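Local coordinates for acyl-[acyl-carrier-protein]--UDP-N-acetylglucosamine O-acyltransferase (Helicobacter pylori, PDB 1J2Z) that transfers a (3R)-hydroxyacyl chain from acyl carrier protein to UDP-N-acetylglucosamine, the first step in building the lipid A anchor of lipopolysaccharide, at residues Val63-Gln69 and Cys92-Thr98; Val27-Val32 and Gln47-Phe51; Ala132-Thr136 and Ile149-Ile155; Gly101-Ile107 and Val119-Ile125. All coordinates share one frame. Numbering follows the deposited sequence.

Contact 1 (Val63-Gln69 and Cys92-Thr98); sequences VLGTQPQ and CMINPGT. With SOG (octyl 1-thio-beta-D-glucopyranoside), chain B; SO4 (sulfate ion), chain C.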
# COMPACT_ATOMS: atom_id res chain seq x y z
N VAL A 63 5.49 13.05 3.86
CA VAL A 63 6.86 13.20 4.32
C VAL A 63 7.75 13.45 3.12
O VAL A 63 7.87 12.60 2.24
CB VAL A 63 7.35 11.94 5.07
CG1 VAL A 63 8.80 12.10 5.48
CG2 VAL A 63 6.48 11.72 6.30
N LEU A 64 8.39 14.62 3.09
CA LEU A 64 9.26 14.97 1.98
C LEU A 64 10.64 15.38 2.44
O LEU A 64 10.79 16.20 3.35
CB LEU A 64 8.66 16.12 1.17
CG LEU A 64 7.21 16.07 0.69
CD1 LEU A 64 6.98 17.23 -0.25
CD2 LEU A 64 6.90 14.76 -0.01
N GLY A 65 11.66 14.80 1.83
CA GLY A 65 13.01 15.19 2.19
C GLY A 65 13.79 14.31 3.14
O GLY A 65 14.96 14.59 3.36
N THR A 66 13.17 13.30 3.74
CA THR A 66 13.93 12.43 4.64
C THR A 66 14.90 11.65 3.77
O THR A 66 14.70 11.53 2.56
CB THR A 66 13.03 11.44 5.42
OG1 THR A 66 12.20 10.71 4.50
CG2 THR A 66 12.16 12.18 6.43
N GLN A 67 15.96 11.13 4.37
CA GLN A 67 16.98 10.40 3.62
C GLN A 67 16.48 9.19 2.84
O GLN A 67 15.54 8.51 3.25
CB GLN A 67 18.11 9.97 4.57
CG GLN A 67 17.64 9.23 5.81
CD GLN A 67 18.77 8.99 6.80
OE1 GLN A 67 19.65 8.17 6.56
NE2 GLN A 67 18.75 9.71 7.91
N PRO A 68 17.11 8.92 1.68
CA PRO A 68 16.68 7.77 0.89
C PRO A 68 16.79 6.48 1.69
O PRO A 68 17.56 6.39 2.65
CB PRO A 68 17.62 7.80 -0.32
CG PRO A 68 18.79 8.61 0.14
CD PRO A 68 18.17 9.67 0.99
N GLN A 69 15.98 5.49 1.32
CA GLN A 69 15.99 4.20 2.00
C GLN A 69 17.19 3.38 1.57
O GLN A 69 17.69 2.54 2.32
CB GLN A 69 14.69 3.45 1.71
CG GLN A 69 13.45 4.25 2.11
CD GLN A 69 12.17 3.46 1.99
OE1 GLN A 69 11.74 3.11 0.88
NE2 GLN A 69 11.54 3.17 3.12
N CYS A 92 2.24 10.51 1.38
CA CYS A 92 3.25 10.38 0.33
C CYS A 92 4.62 10.46 1.00
O CYS A 92 4.77 11.10 2.03
CB CYS A 92 3.13 11.49 -0.71
SG CYS A 92 1.83 11.22 -1.90
N MET A 93 5.61 9.81 0.40
CA MET A 93 6.95 9.83 0.96
C MET A 93 7.90 10.01 -0.22
O MET A 93 7.94 9.18 -1.13
CB MET A 93 7.23 8.51 1.68
CG MET A 93 8.35 8.57 2.71
SD MET A 93 9.97 8.30 2.00
CE MET A 93 10.11 6.50 2.13
N ILE A 94 8.64 11.11 -0.21
CA ILE A 94 9.55 11.43 -1.30
C ILE A 94 10.94 11.74 -0.77
O ILE A 94 11.11 12.61 0.09
CB ILE A 94 9.03 12.65 -2.09
CG1 ILE A 94 7.61 12.37 -2.59
CG2 ILE A 94 9.94 12.95 -3.27
CD1 ILE A 94 6.97 13.53 -3.31
N ASN A 95 11.94 11.04 -1.29
CA ASN A 95 13.32 11.23 -0.86
C ASN A 95 14.15 11.99 -1.88
O ASN A 95 13.81 12.02 -3.07
CB ASN A 95 13.98 9.87 -0.62
CG ASN A 95 13.21 9.02 0.37
OD1 ASN A 95 12.96 9.44 1.50
ND2 ASN A 95 12.83 7.83 -0.05
N PRO A 96 15.23 12.63 -1.43
CA PRO A 96 16.13 13.39 -2.30
C PRO A 96 17.07 12.40 -2.99
O PRO A 96 17.03 11.20 -2.70
CB PRO A 96 16.85 14.34 -1.34
CG PRO A 96 16.89 13.55 -0.07
CD PRO A 96 15.51 12.93 -0.01
N GLY A 97 17.92 12.90 -3.88
CA GLY A 97 18.82 12.02 -4.61
C GLY A 97 20.03 11.52 -3.85
O GLY A 97 20.09 11.65 -2.63
N THR A 98 20.98 10.93 -4.58
CA THR A 98 22.21 10.40 -4.00
C THR A 98 23.40 10.78 -4.88
O THR A 98 23.24 11.18 -6.03
CB THR A 98 22.19 8.85 -3.90
OG1 THR A 98 22.05 8.30 -5.21
CG2 THR A 98 21.06 8.37 -3.02
C1 SOG B . 15.11 0.82 -4.13
C2 SOG B . 15.88 2.05 -3.59
C3 SOG B . 15.22 2.54 -2.29
C4 SOG B . 13.77 2.92 -2.61
C5 SOG B . 13.03 1.67 -3.16
C6 SOG B . 11.59 2.01 -3.51
C1' SOG B . 15.64 -1.06 -5.52
C2' SOG B . 14.88 -1.34 -6.81
C3' SOG B . 15.37 -2.62 -7.46
C4' SOG B . 14.62 -2.90 -8.76
C5' SOG B . 15.12 -4.18 -9.41
C6' SOG B . 14.28 -4.54 -10.62
C7' SOG B . 14.76 -5.81 -11.28
C8' SOG B . 13.91 -6.13 -12.48
S1 SOG B . 15.70 0.36 -5.35
O2 SOG B . 17.24 1.70 -3.34
O3 SOG B . 15.91 3.67 -1.80
O4 SOG B . 13.13 3.39 -1.44
O5 SOG B . 13.72 1.19 -4.35
O6 SOG B . 10.78 1.92 -2.36
S SO4 C . 16.70 12.76 7.90
O1 SO4 C . 15.66 13.69 8.33
O2 SO4 C . 17.75 13.49 7.21
O3 SO4 C . 17.28 12.08 9.05
O4 SO4 C . 16.15 11.75 7.00
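At Val63 the first segment is already paired in parallel with its neighbour: Val63 N donates to Cys92 O (2.8 Å), and Val63 O accepts from Ile94 N (3.0 Å). The side chain of Val63 lies on the same face as Met93, with Val63 CB 4.2 Å from Met93 CG. Leu64 turns to the other face, where its CD2 packs 3.5 Å from Ile94 CD1 in the interior of the left-handed beta-helix. Gly65 closes the pairing with Gly65 N to Ile94 O at 2.9 Å; at its backbone angles (99/-7) a CB would be jammed against the carbonyl O of Leu64, so the bend here calls for glycine. Thr66 then passes over Pro96, Thr66 O lying 3.0 Å from Pro96 CD, while its hydroxyl bonds Glu90 of the second subunit. Gln67 N donates to O4 of a sulfate, probably from the crystallisation liquor, at 2.7 Å. Pro68 settles against Asn95, Pro96 and Thr98, its CG 3.9 Å from Thr98 CG2. Last comes Gln69, a substrate-binding residue: its CD is 3.7 Å from Met93 CE, and its OE1, bonded by Asn133 of the second subunit, is 2.7 Å from O4 of the octyl thioglucoside. Strand 63-64 thus lies between strands 45-46 and 93-94 of one wall of the beta-helix; strand 118-119 continues that wall beyond 93-94, while Leu80 and Ile82 of strand 79-82 meet Leu64 from another wall.

Contact 2 (Val27-Val32 and Gln47-Phe51); sequences VIGDGV and QGHTF. With TLA (L(+)-tartaric acid), chain E.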
# COMPACT_ATOMS: atom_id res chain seq x y z
N VAL A 27 6.34 20.19 10.50
CA VAL A 27 7.74 20.16 10.93
C VAL A 27 8.57 20.51 9.71
O VAL A 27 8.59 19.77 8.72
CB VAL A 27 8.15 18.77 11.46
CG1 VAL A 27 9.62 18.78 11.89
CG2 VAL A 27 7.27 18.39 12.64
N ILE A 28 9.25 21.65 9.78
CA ILE A 28 10.05 22.16 8.68
C ILE A 28 11.52 22.34 9.05
O ILE A 28 11.86 23.18 9.89
CB ILE A 28 9.45 23.49 8.19
CG1 ILE A 28 7.99 23.25 7.77
CG2 ILE A 28 10.27 24.08 7.04
CD1 ILE A 28 7.24 24.48 7.33
N GLY A 29 12.38 21.53 8.41
CA GLY A 29 13.81 21.55 8.67
C GLY A 29 14.58 22.78 8.19
O GLY A 29 14.04 23.63 7.48
N ASP A 30 15.85 22.85 8.56
CA ASP A 30 16.67 24.00 8.22
C ASP A 30 17.15 24.13 6.78
O ASP A 30 17.81 25.11 6.45
CB ASP A 30 17.86 24.12 9.18
CG ASP A 30 18.80 22.94 9.12
OD1 ASP A 30 18.83 22.24 8.09
OD2 ASP A 30 19.53 22.73 10.11
N GLY A 31 16.82 23.18 5.91
CA GLY A 31 17.24 23.27 4.53
C GLY A 31 16.06 23.42 3.57
O GLY A 31 16.22 23.32 2.36
N VAL A 32 14.88 23.68 4.13
CA VAL A 32 13.67 23.80 3.32
C VAL A 32 13.42 25.20 2.77
O VAL A 32 13.76 26.21 3.40
CB VAL A 32 12.42 23.38 4.15
CG1 VAL A 32 11.15 23.56 3.32
CG2 VAL A 32 12.55 21.92 4.59
N GLN A 47 11.96 17.81 5.37
CA GLN A 47 13.33 17.73 5.85
C GLN A 47 14.32 17.84 4.68
O GLN A 47 13.92 17.95 3.53
CB GLN A 47 13.57 16.40 6.57
CG GLN A 47 12.62 16.08 7.73
CD GLN A 47 12.92 16.91 8.97
OE1 GLN A 47 12.50 18.06 9.09
NE2 GLN A 47 13.65 16.32 9.91
N GLY A 48 15.61 17.79 5.00
CA GLY A 48 16.62 17.86 3.96
C GLY A 48 16.63 19.15 3.15
O GLY A 48 15.97 20.12 3.51
N HIS A 49 17.37 19.13 2.05
CA HIS A 49 17.50 20.29 1.17
C HIS A 49 16.37 20.19 0.16
O HIS A 49 16.56 19.73 -0.97
CB HIS A 49 18.87 20.24 0.48
CG HIS A 49 19.98 19.91 1.43
ND1 HIS A 49 20.37 20.76 2.44
CD2 HIS A 49 20.73 18.79 1.57
CE1 HIS A 49 21.31 20.18 3.17
NE2 HIS A 49 21.55 18.99 2.66
N THR A 50 15.20 20.63 0.59
CA THR A 50 13.99 20.55 -0.21
C THR A 50 13.40 21.90 -0.63
O THR A 50 13.23 22.80 0.20
CB THR A 50 12.92 19.77 0.57
OG1 THR A 50 13.49 18.54 1.04
CG2 THR A 50 11.72 19.48 -0.30
N PHE A 51 13.09 22.01 -1.91
CA PHE A 51 12.49 23.22 -2.46
C PHE A 51 11.09 22.84 -2.94
O PHE A 51 10.92 21.84 -3.64
CB PHE A 51 13.30 23.74 -3.66
CG PHE A 51 12.67 24.93 -4.33
CD1 PHE A 51 12.88 26.22 -3.84
CD2 PHE A 51 11.84 24.76 -5.43
CE1 PHE A 51 12.26 27.32 -4.44
CE2 PHE A 51 11.21 25.86 -6.04
CZ PHE A 51 11.43 27.14 -5.53
O1 TLA E . 18.39 16.65 8.96
O11 TLA E . 16.88 16.94 7.21
C1 TLA E . 17.28 17.12 8.37
C2 TLA E . 16.47 17.98 9.37
O2 TLA E . 15.35 18.39 8.62
C3 TLA E . 17.35 19.19 9.83
O3 TLA E . 17.75 20.05 8.70
C4 TLA E . 16.55 20.00 10.83
O4 TLA E . 16.30 19.32 11.89
O41 TLA E . 16.21 21.13 10.66
O HOH W 1 15.71 20.40 6.26
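This is a corner-to-corner contact between successive coils of the left-handed parallel beta-helix, near its N-terminal end, where the chain leaves one wall and turns into the next. Residues Gly29 to Val32 form a type I turn following strand 27-28, and Gln47-Gly48 make the equivalent bend one coil later, ahead of the strand that runs through Thr50 and Phe51. Direct backbone bonding is thin: Thr50 N reaches Gly31 O at 3.4 Å, a weak hydrogen bond, helped by CA-H...O contacts such as Val32 CA to Thr50 O at 3.3 Å. A CB on Gly31 would clash with Gly48 O, so glycine there lets the corners stack closely; the positive phi of Gly48 (62°) favours glycine for the bend itself. Past the bend, Val32 CG2 lies 4.2 Å from Gln47 N, and Thr50 OG1 ties back to Gln47 O within its own segment. The solvent side of the gap is filled by a tartrate, probably from the crystallisation liquor, which takes hydrogen bonds from Asp30 N to its O41 (2.7 Å) and from Gly48 N to its O11 (2.7 Å). One ordered water completes the bridge, accepting from Gly31 N at 3.0 Å and donating to Gly48 O at 2.8 Å.

Contact 3 (Ala132-Thr136 and Ile149-Ile155); sequences ANGVT and IGGLTAI. With SOG (octyl 1-thio-beta-D-glucopyranoside), chain D.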
# COMPACT_ATOMS: atom_id res chain seq x y z
N ALA A 132 -1.54 7.52 -9.19
CA ALA A 132 -2.63 7.09 -8.31
C ALA A 132 -2.17 6.47 -6.99
O ALA A 132 -0.98 6.25 -6.78
CB ALA A 132 -3.54 6.11 -9.04
N ASN A 133 -3.14 6.17 -6.13
CA ASN A 133 -2.87 5.59 -4.81
C ASN A 133 -1.82 4.49 -4.80
O ASN A 133 -1.86 3.57 -5.62
CB ASN A 133 -4.16 5.00 -4.19
CG ASN A 133 -5.11 6.07 -3.68
OD1 ASN A 133 -5.69 5.93 -2.59
ND2 ASN A 133 -5.30 7.12 -4.45
N GLY A 134 -0.89 4.60 -3.86
CA GLY A 134 0.14 3.58 -3.68
C GLY A 134 1.16 3.33 -4.76
O GLY A 134 1.87 2.33 -4.69
N VAL A 135 1.26 4.20 -5.76
CA VAL A 135 2.27 3.98 -6.79
C VAL A 135 3.62 4.00 -6.11
O VAL A 135 3.89 4.88 -5.28
CB VAL A 135 2.22 5.05 -7.90
CG1 VAL A 135 3.47 4.97 -8.77
CG2 VAL A 135 0.98 4.84 -8.76
N THR A 136 4.47 3.04 -6.44
CA THR A 136 5.79 2.93 -5.84
C THR A 136 6.89 3.04 -6.88
O THR A 136 7.01 2.19 -7.77
CB THR A 136 5.94 1.59 -5.09
OG1 THR A 136 4.92 1.49 -4.08
CG2 THR A 136 7.30 1.50 -4.43
N ILE A 149 -0.18 6.95 -14.12
CA ILE A 149 0.17 5.64 -13.60
C ILE A 149 -0.92 5.21 -12.62
O ILE A 149 -1.17 5.88 -11.62
CB ILE A 149 1.53 5.65 -12.87
CG1 ILE A 149 2.61 6.24 -13.79
CG2 ILE A 149 1.91 4.23 -12.45
CD1 ILE A 149 4.00 6.29 -13.17
N GLY A 150 -1.58 4.10 -12.94
CA GLY A 150 -2.65 3.58 -12.10
C GLY A 150 -2.23 3.12 -10.72
O GLY A 150 -1.08 2.75 -10.49
N GLY A 151 -3.19 3.12 -9.80
CA GLY A 151 -2.93 2.73 -8.43
C GLY A 151 -2.25 1.39 -8.19
O GLY A 151 -2.44 0.42 -8.93
N LEU A 152 -1.44 1.36 -7.13
CA LEU A 152 -0.74 0.16 -6.71
C LEU A 152 0.25 -0.40 -7.73
O LEU A 152 0.55 -1.60 -7.72
CB LEU A 152 -1.75 -0.92 -6.31
CG LEU A 152 -2.86 -0.47 -5.35
CD1 LEU A 152 -3.77 -1.63 -5.02
CD2 LEU A 152 -2.24 0.09 -4.07
N THR A 153 0.75 0.45 -8.61
CA THR A 153 1.73 0.03 -9.61
C THR A 153 3.14 0.24 -9.08
O THR A 153 3.42 1.24 -8.41
CB THR A 153 1.58 0.82 -10.94
OG1 THR A 153 0.40 0.38 -11.62
CG2 THR A 153 2.79 0.62 -11.84
N ALA A 154 4.03 -0.70 -9.37
CA ALA A 154 5.41 -0.60 -8.94
C ALA A 154 6.30 -0.46 -10.17
O ALA A 154 6.16 -1.23 -11.12
CB ALA A 154 5.81 -1.85 -8.15
N ILE A 155 7.18 0.53 -10.15
CA ILE A 155 8.10 0.77 -11.26
C ILE A 155 9.49 0.46 -10.71
O ILE A 155 9.89 1.00 -9.68
CB ILE A 155 8.08 2.24 -11.73
CG1 ILE A 155 6.64 2.70 -11.98
CG2 ILE A 155 8.92 2.39 -13.00
CD1 ILE A 155 5.93 1.95 -13.09
C1 SOG D . -10.74 7.67 -8.48
C2 SOG D . -11.38 8.90 -7.79
C3 SOG D . -10.41 9.46 -6.75
C4 SOG D . -10.12 8.36 -5.72
C5 SOG D . -9.48 7.15 -6.45
C6 SOG D . -9.20 6.02 -5.47
C1' SOG D . -10.99 6.56 -10.60
C2' SOG D . -11.37 5.10 -10.69
C3' SOG D . -11.41 4.64 -12.14
C4' SOG D . -11.79 3.17 -12.24
C5' SOG D . -11.83 2.71 -13.70
C6' SOG D . -12.07 1.22 -13.79
C7' SOG D . -12.11 0.75 -15.23
C8' SOG D . -12.35 -0.74 -15.29
S1 SOG D . -11.65 7.11 -9.44
O2 SOG D . -11.69 9.89 -8.75
O3 SOG D . -10.99 10.58 -6.10
O4 SOG D . -9.23 8.85 -4.73
O5 SOG D . -10.40 6.67 -7.47
O6 SOG D . -7.95 6.23 -4.84
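Two type II turns, Ala132 to Val135 and Gly150 to Thr153, lie one over the other here; one hydrogen bond, Leu152 N to Asn133 O (2.7 Å), links the turns directly, with Ala132 N to Ile149 O (3.0 Å) at their start. Gly134 and Leu152 both have positive phi; on Gly134 a CB would clash with Leu152 CD2, so the leucine lies over the bare glycine. Beyond the turns the coils fall into parallel strand pairing, with Thr136 N to Thr153 O and Ile155 N to Thr136 O both at 2.9 Å. Val135 fills the inside of the bend, its CG2 3.9 Å from Ile149 CG2. Outward, Asn133 ND2 bonds Gln69 of the third subunit, a substrate-binding residue, so this corner contributes to the trimer interface. These are successive corners of the left-handed beta-helix, joining the wall of strands 130-131, 148-149 and 166-167 to that of 118-119, 136-137, 154-155 and 172-173.

Contact 4 (Gly101-Ile107 and Val119-Ile125); sequences GIKKTLI and VAHDCVI. With SOG (octyl 1-thio-beta-D-glucopyranoside), chain B.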
# COMPACT_ATOMS: atom_id res chain seq x y z
N GLY A 101 23.64 8.71 -7.93
CA GLY A 101 22.61 8.99 -8.91
C GLY A 101 22.83 10.35 -9.56
O GLY A 101 23.86 10.57 -10.19
N ILE A 102 21.88 11.25 -9.41
CA ILE A 102 22.00 12.59 -9.98
C ILE A 102 21.97 13.65 -8.89
O ILE A 102 21.71 14.82 -9.16
CB ILE A 102 20.87 12.88 -11.00
CG1 ILE A 102 19.50 12.67 -10.33
CG2 ILE A 102 21.02 11.99 -12.23
CD1 ILE A 102 18.32 12.98 -11.25
N LYS A 103 22.24 13.22 -7.66
CA LYS A 103 22.28 14.10 -6.50
C LYS A 103 20.97 14.84 -6.25
O LYS A 103 20.96 15.86 -5.56
CB LYS A 103 23.42 15.11 -6.63
CG LYS A 103 24.80 14.47 -6.78
CD LYS A 103 25.92 15.51 -6.89
CE LYS A 103 26.07 16.31 -5.61
NZ LYS A 103 27.14 17.35 -5.70
N LYS A 104 19.87 14.34 -6.80
CA LYS A 104 18.59 14.99 -6.60
C LYS A 104 17.40 14.18 -7.10
O LYS A 104 17.54 13.25 -7.89
CB LYS A 104 18.58 16.35 -7.32
CG LYS A 104 18.55 16.22 -8.84
CD LYS A 104 18.60 17.57 -9.55
CE LYS A 104 20.02 18.11 -9.62
NZ LYS A 104 20.90 17.25 -10.47
N THR A 105 16.23 14.54 -6.59
CA THR A 105 14.97 13.94 -7.00
C THR A 105 14.23 15.17 -7.51
O THR A 105 14.15 16.18 -6.80
CB THR A 105 14.22 13.32 -5.82
OG1 THR A 105 14.91 12.14 -5.39
CG2 THR A 105 12.79 12.96 -6.22
N LEU A 106 13.72 15.10 -8.73
CA LEU A 106 13.07 16.25 -9.33
C LEU A 106 11.63 16.00 -9.76
O LEU A 106 11.31 14.96 -10.33
CB LEU A 106 13.90 16.69 -10.55
CG LEU A 106 13.56 17.98 -11.29
CD1 LEU A 106 13.88 19.19 -10.40
CD2 LEU A 106 14.39 18.05 -12.57
N ILE A 107 10.76 16.96 -9.47
CA ILE A 107 9.36 16.87 -9.84
C ILE A 107 8.97 18.20 -10.47
O ILE A 107 9.28 19.26 -9.93
CB ILE A 107 8.47 16.58 -8.60
CG1 ILE A 107 8.80 15.18 -8.05
CG2 ILE A 107 6.99 16.67 -8.98
CD1 ILE A 107 8.04 14.81 -6.79
N VAL A 119 8.10 8.20 -3.92
CA VAL A 119 9.02 8.54 -4.99
C VAL A 119 10.42 8.37 -4.42
O VAL A 119 10.84 9.11 -3.54
CB VAL A 119 8.82 9.98 -5.47
CG1 VAL A 119 9.85 10.32 -6.56
CG2 VAL A 119 7.42 10.15 -6.01
N ALA A 120 11.14 7.36 -4.92
CA ALA A 120 12.49 7.08 -4.42
C ALA A 120 13.55 8.07 -4.89
O ALA A 120 13.32 8.91 -5.77
CB ALA A 120 12.90 5.66 -4.82
N HIS A 121 14.72 7.97 -4.27
CA HIS A 121 15.84 8.83 -4.59
C HIS A 121 16.19 8.83 -6.07
O HIS A 121 16.04 7.82 -6.76
CB HIS A 121 17.08 8.39 -3.81
CG HIS A 121 17.58 7.03 -4.19
ND1 HIS A 121 17.16 5.88 -3.56
CD2 HIS A 121 18.45 6.64 -5.15
CE1 HIS A 121 17.75 4.84 -4.12
NE2 HIS A 121 18.54 5.27 -5.08
N ASP A 122 16.64 9.99 -6.55
CA ASP A 122 17.07 10.16 -7.93
C ASP A 122 16.02 10.01 -9.03
O ASP A 122 16.37 9.84 -10.20
CB ASP A 122 18.24 9.21 -8.22
CG ASP A 122 19.41 9.44 -7.28
OD1 ASP A 122 20.00 10.54 -7.31
OD2 ASP A 122 19.74 8.53 -6.50
N CYS A 123 14.75 10.07 -8.67
CA CYS A 123 13.71 9.97 -9.69
C CYS A 123 13.48 11.35 -10.30
O CYS A 123 13.77 12.38 -9.69
CB CYS A 123 12.39 9.46 -9.09
SG CYS A 123 12.38 7.68 -8.70
N VAL A 124 12.97 11.35 -11.52
CA VAL A 124 12.69 12.59 -12.22
C VAL A 124 11.29 12.48 -12.80
O VAL A 124 11.02 11.61 -13.63
CB VAL A 124 13.69 12.83 -13.38
CG1 VAL A 124 13.27 14.04 -14.19
CG2 VAL A 124 15.09 13.05 -12.81
N ILE A 125 10.41 13.36 -12.35
CA ILE A 125 9.04 13.39 -12.83
C ILE A 125 8.84 14.74 -13.51
O ILE A 125 9.29 15.77 -13.00
CB ILE A 125 8.04 13.25 -11.66
CG1 ILE A 125 8.18 11.87 -11.02
CG2 ILE A 125 6.61 13.46 -12.16
CD1 ILE A 125 7.34 11.67 -9.78
C1 SOG B . 15.11 0.82 -4.13
C2 SOG B . 15.88 2.05 -3.59
C3 SOG B . 15.22 2.54 -2.29
C4 SOG B . 13.77 2.92 -2.61
C5 SOG B . 13.03 1.67 -3.16
C6 SOG B . 11.59 2.01 -3.51
C1' SOG B . 15.64 -1.06 -5.52
C2' SOG B . 14.88 -1.34 -6.81
C3' SOG B . 15.37 -2.62 -7.46
C4' SOG B . 14.62 -2.90 -8.76
C5' SOG B . 15.12 -4.18 -9.41
C6' SOG B . 14.28 -4.54 -10.62
C7' SOG B . 14.76 -5.81 -11.28
C8' SOG B . 13.91 -6.13 -12.48
S1 SOG B . 15.70 0.36 -5.35
O2 SOG B . 17.24 1.70 -3.34
O3 SOG B . 15.91 3.67 -1.80
O4 SOG B . 13.13 3.39 -1.44
O5 SOG B . 13.72 1.19 -4.35
O6 SOG B . 10.78 1.92 -2.36
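Asp122 is the bump that matters most: its carboxylate enters the hollow of the Gly101-Lys103 bend, where Asp122 OD1 accepts from Ile102 N at 2.9 Å and lies 3.4 Å from Gly101 CA, while OD2 is hydrogen-bonded to Thr98 OG1. That space exists because Gly101 has no side chain; a CB there would run into Asp122 CG. On the outer side Ile102 bends over the next coil, its CD1 3.6 Å from Val124 CG2. Thr105 fits against Val119 and the Ala120-Cys123 corner, its CG2 4.0 Å from Val119 CG1; its OG1 accepts a weak hydrogen bond from Asp122 N at 3.0 Å and is hydrogen-bonded to Asn95 O. Within the hexapeptide-repeat left-handed beta-helix, this corner is a type II turn, after which parallel pairing sets in: Leu106 N to Cys123 O at 2.9 Å, Ile125 N to Leu106 O at 2.7 Å. Ile107 and Ile125 fill the interior, Ile107 CG1 4.2 Å from Ile125 CB. The turn carries His121, probably substrate-binding as in relatives, into the ligand pocket, where its ND1 makes a weak 3.1 Å hydrogen bond to O3 of the octyl thioglucoside.

In the fold
All four contacts join neighbouring coils of one beta-helix. Contact 1 is the most buried; contacts 2, 3 and 4 are partly open at their corners. Contacts 1, 2 and 3 reach the same sheet, whereas contacts 2 and 4 share the adjoining wall of strands 49-52, 104-107 and 124-125. Contact 1 touches contact 2 through Leu64 O and Gln47 N (2.8 Å), and contact 4 through Asn95 O and Thr105 OG1 (2.6 Å) and Thr98 OG1 and Asp122 OD2 (2.7 Å). Contacts 1 and 4 meet the same thioglucoside. Contact 2, about 26 Å centre to centre from contact 3, has a single weak direct hydrogen bond, with a water and a crystallisation tartrate in the gap, where contact 3 has four direct backbone bonds.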